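Local coordinates for CBS domain protein (Porphyromonas gingivalis, PDB 2NQW) that is of uncertain function but possibly binds flavin adenine dinucleotide, this chain being the transporter associated domain of a CBS-domain membrane protein, at residues G40-E45 and S50-E55. Sequence-based numbering, arbitrary orientation. Where two conformers were deposited one is given.
Sequences GELGDE and SGLFLE
Leu52 rests its CD1 methyl against the backbone of Gly43, 4.0 Å from Gly43 CA. This is where the two backbones come nearest, with the CA atoms of Gly43 and Leu52 5.9 Å apart; having no side chain, Gly43 puts bare main chain under the methyl. Leu52 reaches across because its CG stands anti to the backbone N (chi1 179°). Both residues are buried, and the inner side of the contact continues into the fold: Leu52 also touches Phe39 in a loop and Phe74 of strand 72-79, while Leu42 lies on Tyr69 of strand 66-69.

Beside this, Leu42, modelled in two conformers, bridges from the inner to the outer side. In the conformer given, Leu42 CD2 meets Leu52 CD1 at 4.2 Å, whereas Leu42 CD1 lies 3.3 Å from Glu55 CG, an unusually short approach that is doubtful because it rests on one of the two copies. The two side chains pass at a slant, methylene against isobutyl group. Glu55 turns its chain at chi2 (74°), which carries the carboxylate past the leucine toward Glu45.

The outer side is looser. Glu45 is exposed and comes across Glu55 with its chain extended beyond CG. The modelled separation of the two acids is too short to be trusted, so the relative placement of their carboxylates is doubtful.

Short helix 40-43 is thus joined to helix 49-57, which lies against the antiparallel sheet of the transporter associated domain, by side-chain packing. The chemistry implies a contact held by leucine methyls, glycine backbone and the methylenes of Glu55, with two acids at its outer edge that would probably repel each other if both were ionised.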
ATOM      1  N   GLY A  40      -2.268  -5.317 -10.685  1.00  8.55           N
ATOM      2  CA  GLY A  40      -1.991  -6.523 -11.479  1.00  9.99           C
ATOM      3  C   GLY A  40      -2.544  -7.820 -10.936  1.00  9.77           C
ATOM      4  O   GLY A  40      -3.436  -7.854 -10.082  1.00 10.45           O
ATOM      5  N   GLU A  41      -2.008  -8.936 -11.426  0.50 10.16           N
ATOM      6  CA  GLU A  41      -2.496 -10.239 -10.997  0.50 11.22           C
ATOM      7  C   GLU A  41      -2.231 -10.467  -9.522  0.50 12.12           C
ATOM      8  O   GLU A  41      -3.041 -11.090  -8.835  0.50 13.29           O
ATOM      9  CB  GLU A  41      -1.848 -11.364 -11.815  0.50 11.70           C
ATOM     10  CG  GLU A  41      -2.306 -11.394 -13.235  0.50 12.23           C
ATOM     11  CD  GLU A  41      -1.768 -12.603 -13.989  0.50 12.92           C
ATOM     12  OE1 GLU A  41      -2.117 -13.766 -13.659  0.50 14.71           O
ATOM     13  OE2 GLU A  41      -0.984 -12.409 -14.923  0.50 10.66           O
ATOM     14  N   LEU A  42      -1.096  -9.997  -9.019  1.00 12.60           N
ATOM     15  CA  LEU A  42      -0.824 -10.159  -7.625  0.50 13.20           C
ATOM     16  C   LEU A  42      -1.923  -9.479  -6.775  1.00 13.13           C
ATOM     17  O   LEU A  42      -2.431 -10.029  -5.769  1.00 13.83           O
ATOM     18  CB  LEU A  42       0.550  -9.555  -7.357  0.50 15.31           C
ATOM     19  CG  LEU A  42       1.178 -10.072  -6.086  0.50 14.53           C
ATOM     20  CD1 LEU A  42       1.506 -11.587  -6.164  0.50 15.36           C
ATOM     21  CD2 LEU A  42       2.411  -9.287  -5.780  0.50 17.13           C
ATOM     22  N   GLY A  43      -2.273  -8.255  -7.159  1.00 12.31           N
ATOM     23  CA  GLY A  43      -3.297  -7.529  -6.410  1.00 13.10           C
ATOM     24  C   GLY A  43      -4.633  -8.230  -6.454  1.00 12.62           C
ATOM     25  O   GLY A  43      -5.441  -8.095  -5.537  1.00 14.41           O
ATOM     26  N   ASP A  44      -4.899  -8.987  -7.518  1.00 12.82           N
ATOM     27  CA  ASP A  44      -6.170  -9.690  -7.633  1.00 14.14           C
ATOM     28  C   ASP A  44      -6.288 -10.801  -6.587  1.00 14.35           C
ATOM     29  O   ASP A  44      -7.365 -11.318  -6.362  1.00 16.53           O
ATOM     30  CB  ASP A  44      -6.291 -10.323  -9.022  1.00 16.10           C
ATOM     31  CG  ASP A  44      -6.563  -9.322 -10.117  1.00 20.16           C
ATOM     32  OD1 ASP A  44      -6.937  -8.159  -9.836  1.00 22.22           O
ATOM     33  OD2 ASP A  44      -6.414  -9.733 -11.308  1.00 27.97           O
ATOM     34  N   GLU A  45      -5.183 -11.187  -5.967  1.00 13.40           N
ATOM     35  CA  GLU A  45      -5.176 -12.270  -4.983  1.00 15.37           C
ATOM     36  C   GLU A  45      -5.490 -11.810  -3.575  1.00 13.58           C
ATOM     37  O   GLU A  45      -5.619 -12.653  -2.666  1.00 14.77           O
ATOM     38  CB  GLU A  45      -3.772 -12.914  -4.972  1.00 16.25           C
ATOM     39  CG  GLU A  45      -3.445 -13.583  -6.329  1.00 21.46           C
ATOM     40  CD  GLU A  45      -1.985 -13.956  -6.592  1.00 24.20           C
ATOM     41  OE1 GLU A  45      -1.126 -13.757  -5.707  1.00 30.24           O
ATOM     42  OE2 GLU A  45      -1.717 -14.428  -7.730  1.00 34.41           O
ATOM     43  N   SER A  50      -2.290  -3.623   2.909  1.00  8.84           N
ATOM     44  CA  SER A  50      -1.367  -4.441   3.682  0.50  9.16           C
ATOM     45  C   SER A  50      -1.327  -5.862   3.103  1.00  9.12           C
ATOM     46  O   SER A  50      -0.248  -6.464   3.070  1.00  9.54           O
ATOM     47  CB  SER A  50      -1.746  -4.421   5.162  0.50  9.94           C
ATOM     48  OG  SER A  50      -3.028  -4.980   5.330  0.50 10.03           O
ATOM     49  N   GLY A  51      -2.452  -6.373   2.592  1.00  8.70           N
ATOM     50  CA  GLY A  51      -2.430  -7.691   1.947  1.00  9.31           C
ATOM     51  C   GLY A  51      -1.518  -7.707   0.736  1.00  8.45           C
ATOM     52  O   GLY A  51      -0.792  -8.694   0.518  1.00  9.37           O
ATOM     53  N   LEU A  52      -1.543  -6.644  -0.078  1.00  8.82           N
ATOM     54  CA  LEU A  52      -0.653  -6.592  -1.235  1.00  8.79           C
ATOM     55  C   LEU A  52       0.808  -6.610  -0.757  1.00  8.58           C
ATOM     56  O   LEU A  52       1.650  -7.296  -1.341  1.00  9.07           O
ATOM     57  CB  LEU A  52      -0.925  -5.330  -2.050  1.00  9.31           C
ATOM     58  CG  LEU A  52      -0.027  -5.142  -3.278  1.00 10.48           C
ATOM     59  CD1 LEU A  52      -0.173  -6.299  -4.279  1.00 13.10           C
ATOM     60  CD2 LEU A  52      -0.392  -3.814  -3.935  1.00 11.45           C
ATOM     61  N   PHE A  53       1.117  -5.867   0.311  1.00  8.66           N
ATOM     62  CA  PHE A  53       2.474  -5.872   0.844  1.00  8.20           C
ATOM     63  C   PHE A  53       2.885  -7.282   1.228  1.00  8.30           C
ATOM     64  O   PHE A  53       3.992  -7.741   0.859  1.00  8.51           O
ATOM     65  CB  PHE A  53       2.529  -4.911   2.053  1.00  8.22           C
ATOM     66  CG  PHE A  53       3.945  -4.511   2.403  1.00  7.70           C
ATOM     67  CD1 PHE A  53       4.453  -3.304   1.920  1.00  9.36           C
ATOM     68  CD2 PHE A  53       4.769  -5.318   3.204  1.00  8.86           C
ATOM     69  CE1 PHE A  53       5.763  -2.913   2.187  1.00  8.98           C
ATOM     70  CE2 PHE A  53       6.076  -4.948   3.457  1.00  8.62           C
ATOM     71  CZ  PHE A  53       6.565  -3.753   2.948  1.00  8.96           C
ATOM     72  N   LEU A  54       1.999  -7.994   1.951  1.00  8.41           N
ATOM     73  CA  LEU A  54       2.318  -9.370   2.359  1.00  8.75           C
ATOM     74  C   LEU A  54       2.461 -10.298   1.156  1.00  9.59           C
ATOM     75  O   LEU A  54       3.260 -11.240   1.169  1.00 10.05           O
ATOM     76  CB  LEU A  54       1.218  -9.928   3.276  1.00  8.94           C
ATOM     77  CG  LEU A  54       1.028  -9.197   4.599  1.00  9.93           C
ATOM     78  CD1 LEU A  54      -0.109  -9.811   5.389  1.00 10.85           C
ATOM     79  CD2 LEU A  54       2.328  -9.215   5.432  1.00 11.56           C
ATOM     80  N   GLU A  55       1.654 -10.073   0.123  1.00  9.97           N
ATOM     81  CA  GLU A  55       1.701 -10.931  -1.073  1.00 10.85           C
ATOM     82  C   GLU A  55       3.018 -10.740  -1.817  1.00 10.95           C
ATOM     83  O   GLU A  55       3.557 -11.703  -2.400  1.00 12.13           O
ATOM     84  CB  GLU A  55       0.540 -10.562  -2.005  1.00 12.11           C
ATOM     85  CG  GLU A  55       0.284 -11.562  -3.116  1.00 16.59           C
ATOM     86  CD  GLU A  55      -0.366 -12.847  -2.682  1.00 21.51           C
ATOM     87  OE1 GLU A  55      -0.873 -12.963  -1.568  1.00 22.78           O
ATOM     88  OE2 GLU A  55      -0.446 -13.766  -3.531  1.00 29.45           O
TER